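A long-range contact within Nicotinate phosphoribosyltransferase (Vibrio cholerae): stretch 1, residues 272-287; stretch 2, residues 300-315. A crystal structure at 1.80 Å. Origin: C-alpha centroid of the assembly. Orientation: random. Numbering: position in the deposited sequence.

Stretch 1 (272-287) TIDAFLNDFNRHLANA
Stretch 2 (300-315) RWGDKMIAHYQQLGID

Two segments of one chain, 24 or more residues apart at every touching pair, pack side by side and bury 673 Å² between them. Stretch 1 is a helix from Ile273 to Asp279, a break at Phe280 and Asn281, and a second helix from Arg282 to Ala287. Stretch 2 continues a helix through Gln311 and leaves helical phi/psi at Gly313. The helices 273-279 and 300-311 run in the same direction, crossing at -18° with axes 11.5 Å apart at closest approach, a wide gap that side chains must fill. The CA-to-CA register runs Ile273 to Trp301 (7.8 Å), Leu277 to His308 (7.4 Å), Arg282 to Leu312 (5.9 Å), Ala285 to Tyr309 (7.3 Å) and Asn286 to Ile314 (7.1 Å).

Selenomethionine Met305 (chi1 m, chi2 m) fills much of the gap between the first helices. Its SE lies 4.0 Å from Ile273 CD1, 3.8 Å from Leu277 CD2 and 4.1 Å from Phe276 CE2, while its CE reaches 4.1 Å from Phe280 CE2. The bent side chain thus occupies a hollow lined by four residues of stretch 1. Ile273 (t, p) also sets CD1 4.1 Å from Trp301 CD1. Nearer the solvent, extended Lys304 (m, t, t, t) brings NZ to 4.1 Å from Ile273 CG2, and water 1 bridges Lys304 NZ to Asp274 OD1, at 2.6 Å from each.

His308 (chi1 t, chi2 76°) fits against the end of the first helix. Leu277 (m, t) places CD2 over one face of the imidazole, 3.8 Å from the ring centroid and 17° off its normal. In the ring plane, His308 NE2 donates to Phe280 O at 2.8 Å with an N-H...O angle of 161°. Phe280 is where stretch 1 leaves helical geometry (phi/psi -88/72), and its carbonyl accepts the sole direct hydrogen bond between the stretches. Its CA-to-CB bond points toward stretch 2 (chi1 t, chi2 48°), with CE2 4.0 Å from Tyr309 CE1.

Asn281 (chi1 p) caps the second helix, its OD1 accepting from Leu284 N at 3.1 Å. Beyond it, Ala285 offers a small methyl to three larger neighbours: CB is 4.0 Å from Tyr309 CE1, 3.9 Å from Leu312 CD1 and 3.4 Å from Ile314 CD1. Tyr309 (m) leaves its backbone sideways, but its end comes nearer to stretch 1, and water 3 links its OH (2.8 Å) to Ala285 O (2.6 Å).

The turn closing stretch 2 is a Schellman motif: Gly313 has phi/psi 76/21, Ile314 N bonds to Tyr309 O at 2.8 Å, and Gly313 N to Gln310 O at 3.1 Å. Past this turn, Ile314 (m, t) points toward the second helix, its CG1 3.4 Å from Asn286 OD1. Leu312 (m, t) sets CD1 3.8 Å from Phe280 O. At the exposed margin, Arg282 CD lies 3.4 Å from Leu312 O, and water 2 joins Arg282 NH2 (2.7 Å), Asn286 ND2 (3.1 Å) and Leu312 O (2.8 Å).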

# COMPACT_ATOMS: atom_id res chain seq x y z
N THR A 272 -9.14 11.57 -10.39
CA THR A 272 -8.06 12.50 -10.85
C THR A 272 -7.90 13.60 -9.78
O THR A 272 -8.79 13.82 -8.97
CB THR A 272 -8.36 13.18 -12.14
OG1 THR A 272 -9.56 13.96 -11.99
CG2 THR A 272 -8.49 12.14 -13.34
N ILE A 273 -6.82 14.37 -9.87
CA ILE A 273 -6.65 15.48 -8.93
C ILE A 273 -7.80 16.48 -9.03
O ILE A 273 -8.32 16.94 -7.98
CB ILE A 273 -5.28 16.16 -9.09
CG1 ILE A 273 -4.99 17.17 -7.94
CG2 ILE A 273 -5.18 16.84 -10.45
CD1 ILE A 273 -5.14 16.63 -6.55
N ASP A 274 -8.30 16.77 -10.23
CA ASP A 274 -9.46 17.69 -10.29
C ASP A 274 -10.68 17.15 -9.62
O ASP A 274 -11.41 17.91 -8.99
CB ASP A 274 -9.82 18.11 -11.72
CG ASP A 274 -8.66 18.80 -12.42
OD1 ASP A 274 -8.18 19.83 -11.92
OD2 ASP A 274 -8.15 18.23 -13.40
N ALA A 275 -10.99 15.85 -9.79
CA ALA A 275 -12.15 15.24 -9.07
C ALA A 275 -11.95 15.29 -7.59
O ALA A 275 -12.90 15.55 -6.83
CB ALA A 275 -12.35 13.77 -9.51
N PHE A 276 -10.74 14.98 -7.14
CA PHE A 276 -10.43 15.04 -5.71
C PHE A 276 -10.62 16.46 -5.18
O PHE A 276 -11.32 16.67 -4.18
CB PHE A 276 -9.00 14.63 -5.44
CG PHE A 276 -8.69 14.63 -3.97
CD1 PHE A 276 -9.14 13.60 -3.13
CD2 PHE A 276 -8.07 15.70 -3.43
CE1 PHE A 276 -8.91 13.66 -1.75
CE2 PHE A 276 -7.81 15.78 -2.06
CZ PHE A 276 -8.23 14.75 -1.22
N LEU A 277 -10.09 17.46 -5.89
CA LEU A 277 -10.24 18.85 -5.38
C LEU A 277 -11.68 19.27 -5.32
O LEU A 277 -12.07 19.99 -4.42
CB LEU A 277 -9.42 19.82 -6.25
CG LEU A 277 -7.90 19.57 -6.10
CD1 LEU A 277 -7.15 20.65 -6.88
CD2 LEU A 277 -7.41 19.51 -4.66
N ASN A 278 -12.50 18.81 -6.27
CA ASN A 278 -13.92 19.14 -6.24
C ASN A 278 -14.67 18.50 -5.10
O ASN A 278 -15.70 19.03 -4.66
CB ASN A 278 -14.63 18.77 -7.54
CG ASN A 278 -14.23 19.67 -8.67
OD1 ASN A 278 -13.69 20.77 -8.44
ND2 ASN A 278 -14.48 19.22 -9.92
N ASP A 279 -14.17 17.38 -4.60
CA ASP A 279 -14.83 16.72 -3.45
C ASP A 279 -14.31 17.18 -2.10
O ASP A 279 -15.01 17.09 -1.08
CB ASP A 279 -14.69 15.16 -3.57
CG ASP A 279 -15.61 14.57 -4.66
OD1 ASP A 279 -16.65 15.18 -5.05
OD2 ASP A 279 -15.28 13.49 -5.15
N PHE A 280 -13.08 17.67 -2.08
CA PHE A 280 -12.33 17.87 -0.81
C PHE A 280 -12.68 19.26 -0.29
O PHE A 280 -11.87 20.19 -0.40
CB PHE A 280 -10.83 17.70 -1.09
CG PHE A 280 -9.97 17.40 0.15
CD1 PHE A 280 -10.32 16.42 1.09
CD2 PHE A 280 -8.76 18.09 0.32
CE1 PHE A 280 -9.51 16.18 2.20
CE2 PHE A 280 -7.96 17.87 1.43
CZ PHE A 280 -8.31 16.87 2.36
N ASN A 281 -13.93 19.41 0.22
CA ASN A 281 -14.40 20.72 0.63
C ASN A 281 -13.75 21.20 1.96
O ASN A 281 -12.90 20.55 2.57
CB ASN A 281 -15.92 20.72 0.72
CG ASN A 281 -16.43 19.70 1.70
OD1 ASN A 281 -15.94 19.59 2.79
ND2 ASN A 281 -17.47 18.95 1.29
N ARG A 282 -14.16 22.38 2.40
CA ARG A 282 -13.45 23.02 3.47
C ARG A 282 -13.56 22.17 4.76
O ARG A 282 -12.56 22.00 5.50
CB ARG A 282 -14.01 24.47 3.68
CG ARG A 282 -13.15 25.27 4.66
CD ARG A 282 -13.50 26.77 4.76
NE ARG A 282 -14.63 26.88 5.63
CZ ARG A 282 -14.52 26.89 6.97
NH1 ARG A 282 -15.61 26.93 7.72
NH2 ARG A 282 -13.29 26.81 7.51
N HIS A 283 -14.74 21.58 4.98
CA HIS A 283 -14.93 20.78 6.20
C HIS A 283 -14.06 19.53 6.16
O HIS A 283 -13.35 19.25 7.14
CB HIS A 283 -16.42 20.54 6.47
CG HIS A 283 -17.23 21.84 6.74
ND1 HIS A 283 -18.51 21.99 6.31
CD2 HIS A 283 -16.86 23.06 7.28
CE1 HIS A 283 -18.97 23.19 6.69
NE2 HIS A 283 -17.95 23.86 7.27
N LEU A 284 -13.93 18.89 4.99
CA LEU A 284 -13.11 17.69 4.86
C LEU A 284 -11.65 18.04 4.91
O LEU A 284 -10.84 17.33 5.51
CB LEU A 284 -13.43 16.96 3.55
CG LEU A 284 -14.79 16.24 3.62
CD1 LEU A 284 -15.21 15.76 2.24
CD2 LEU A 284 -14.84 15.11 4.66
N ALA A 285 -11.28 19.13 4.26
CA ALA A 285 -9.82 19.56 4.22
C ALA A 285 -9.30 19.97 5.59
O ALA A 285 -8.11 19.80 5.88
CB ALA A 285 -9.61 20.70 3.22
N ASN A 286 -10.17 20.50 6.45
CA ASN A 286 -9.79 20.80 7.82
C ASN A 286 -9.75 19.56 8.69
O ASN A 286 -8.85 19.39 9.48
CB ASN A 286 -10.74 21.82 8.42
CG ASN A 286 -10.29 23.26 8.12
OD1 ASN A 286 -9.18 23.62 8.39
ND2 ASN A 286 -11.18 24.07 7.53
N ALA A 287 -10.67 18.65 8.48
CA ALA A 287 -10.68 17.47 9.32
C ALA A 287 -9.52 16.51 8.97
O ALA A 287 -8.94 15.90 9.86
CB ALA A 287 -12.01 16.74 9.17
N ARG A 300 4.02 19.48 -9.20
CA ARG A 300 2.71 20.00 -9.63
C ARG A 300 1.59 19.61 -8.65
O ARG A 300 0.70 20.40 -8.37
CB ARG A 300 2.36 19.45 -10.99
CG ARG A 300 1.12 20.16 -11.59
N TRP A 301 1.60 18.36 -8.20
CA TRP A 301 0.60 17.86 -7.23
C TRP A 301 0.65 18.67 -5.95
O TRP A 301 -0.39 19.15 -5.45
CB TRP A 301 0.90 16.39 -6.91
CG TRP A 301 0.00 15.78 -5.83
CD1 TRP A 301 -1.29 15.19 -5.98
CD2 TRP A 301 0.32 15.69 -4.46
NE1 TRP A 301 -1.76 14.78 -4.73
CE2 TRP A 301 -0.80 15.03 -3.79
CE3 TRP A 301 1.45 16.06 -3.70
CZ2 TRP A 301 -0.80 14.80 -2.44
CZ3 TRP A 301 1.44 15.82 -2.33
CH2 TRP A 301 0.32 15.21 -1.71
N GLY A 302 1.85 18.78 -5.39
CA GLY A 302 1.96 19.41 -4.06
C GLY A 302 1.60 20.88 -4.21
O GLY A 302 0.96 21.47 -3.32
N ASP A 303 2.01 21.50 -5.34
CA ASP A 303 1.71 22.95 -5.52
C ASP A 303 0.20 23.12 -5.60
O ASP A 303 -0.37 24.09 -5.06
CB ASP A 303 2.38 23.52 -6.80
CG ASP A 303 3.83 23.81 -6.61
OD1 ASP A 303 4.29 23.94 -5.46
OD2 ASP A 303 4.55 23.90 -7.63
N LYS A 304 -0.47 22.21 -6.31
CA LYS A 304 -1.93 22.28 -6.46
C LYS A 304 -2.64 22.11 -5.10
O LYS A 304 -3.62 22.77 -4.81
CB LYS A 304 -2.45 21.20 -7.43
CG LYS A 304 -2.29 21.59 -8.88
CD LYS A 304 -2.93 20.55 -9.78
CE LYS A 304 -2.57 20.88 -11.21
NZ LYS A 304 -3.41 20.13 -12.16
N MSE A 305 -2.16 21.17 -4.31
CA MSE A 305 -2.75 20.91 -2.97
C MSE A 305 -2.55 22.11 -2.07
O MSE A 305 -3.44 22.50 -1.37
CB MSE A 305 -2.09 19.69 -2.33
CG MSE A 305 -2.49 18.39 -3.02
SE MSE A 305 -4.44 18.02 -2.84
CE MSE A 305 -4.82 18.82 -1.07
N ILE A 306 -1.34 22.67 -2.07
CA ILE A 306 -1.07 23.90 -1.30
C ILE A 306 -2.03 25.01 -1.73
O ILE A 306 -2.64 25.64 -0.86
CB ILE A 306 0.40 24.34 -1.41
CG1 ILE A 306 1.27 23.39 -0.54
CG2 ILE A 306 0.59 25.79 -0.95
CD1 ILE A 306 2.76 23.51 -0.81
N ALA A 307 -2.18 25.25 -3.04
CA ALA A 307 -3.11 26.30 -3.53
C ALA A 307 -4.57 26.04 -3.08
O ALA A 307 -5.38 26.97 -2.82
CB ALA A 307 -3.04 26.41 -5.04
N HIS A 308 -4.94 24.76 -3.04
CA HIS A 308 -6.28 24.40 -2.60
C HIS A 308 -6.51 24.73 -1.14
O HIS A 308 -7.53 25.35 -0.78
CB HIS A 308 -6.52 22.91 -2.88
CG HIS A 308 -7.92 22.46 -2.53
ND1 HIS A 308 -8.97 22.74 -3.30
CD2 HIS A 308 -8.38 21.62 -1.51
CE1 HIS A 308 -10.08 22.17 -2.77
NE2 HIS A 308 -9.71 21.49 -1.68
N TYR A 309 -5.55 24.33 -0.28
CA TYR A 309 -5.63 24.69 1.13
C TYR A 309 -5.79 26.22 1.30
O TYR A 309 -6.67 26.70 2.06
CB TYR A 309 -4.41 24.22 1.85
CG TYR A 309 -4.46 22.69 2.13
CD1 TYR A 309 -5.62 22.06 2.69
CD2 TYR A 309 -3.29 21.91 2.00
CE1 TYR A 309 -5.59 20.70 3.04
CE2 TYR A 309 -3.29 20.55 2.31
CZ TYR A 309 -4.43 19.97 2.81
OH TYR A 309 -4.38 18.63 3.13
N GLN A 310 -4.94 26.96 0.59
CA GLN A 310 -4.90 28.43 0.71
C GLN A 310 -6.23 29.05 0.25
O GLN A 310 -6.69 29.98 0.89
CB GLN A 310 -3.70 29.00 -0.04
CG GLN A 310 -2.37 28.57 0.56
CD GLN A 310 -1.20 29.01 -0.27
OE1 GLN A 310 -1.26 29.05 -1.51
NE2 GLN A 310 -0.13 29.33 0.39
N GLN A 311 -6.85 28.51 -0.82
CA GLN A 311 -8.12 29.00 -1.32
C GLN A 311 -9.21 28.78 -0.25
O GLN A 311 -10.15 29.56 -0.12
CB GLN A 311 -8.51 28.28 -2.64
CG GLN A 311 -9.92 28.64 -3.14
N LEU A 312 -9.04 27.73 0.52
CA LEU A 312 -10.01 27.36 1.57
C LEU A 312 -9.64 28.00 2.95
O LEU A 312 -10.33 27.76 3.94
CB LEU A 312 -10.07 25.83 1.70
CG LEU A 312 -10.66 25.04 0.53
CD1 LEU A 312 -10.68 23.59 0.91
CD2 LEU A 312 -12.07 25.53 0.21
N GLY A 313 -8.57 28.80 2.99
CA GLY A 313 -8.15 29.51 4.21
C GLY A 313 -7.48 28.61 5.22
O GLY A 313 -7.37 28.95 6.36
N ILE A 314 -6.97 27.47 4.77
CA ILE A 314 -6.25 26.50 5.62
C ILE A 314 -4.75 26.71 5.47
O ILE A 314 -4.26 26.97 4.40
CB ILE A 314 -6.64 25.05 5.19
CG1 ILE A 314 -8.16 24.87 5.35
CG2 ILE A 314 -5.83 23.98 5.93
CD1 ILE A 314 -8.69 23.57 4.81
N ASP A 315 -4.04 26.75 6.59
CA ASP A 315 -2.60 26.91 6.61
C ASP A 315 -1.92 25.55 6.26
O ASP A 315 -2.00 24.55 7.03
CB ASP A 315 -2.16 27.37 7.99
CG ASP A 315 -0.68 27.62 8.09
OD1 ASP A 315 0.11 27.33 7.16
OD2 ASP A 315 -0.27 28.13 9.14
O HOH W 1 -5.79 20.73 -11.45
O HOH W 2 -10.72 26.97 6.60
O HOH W 3 -6.37 18.06 4.96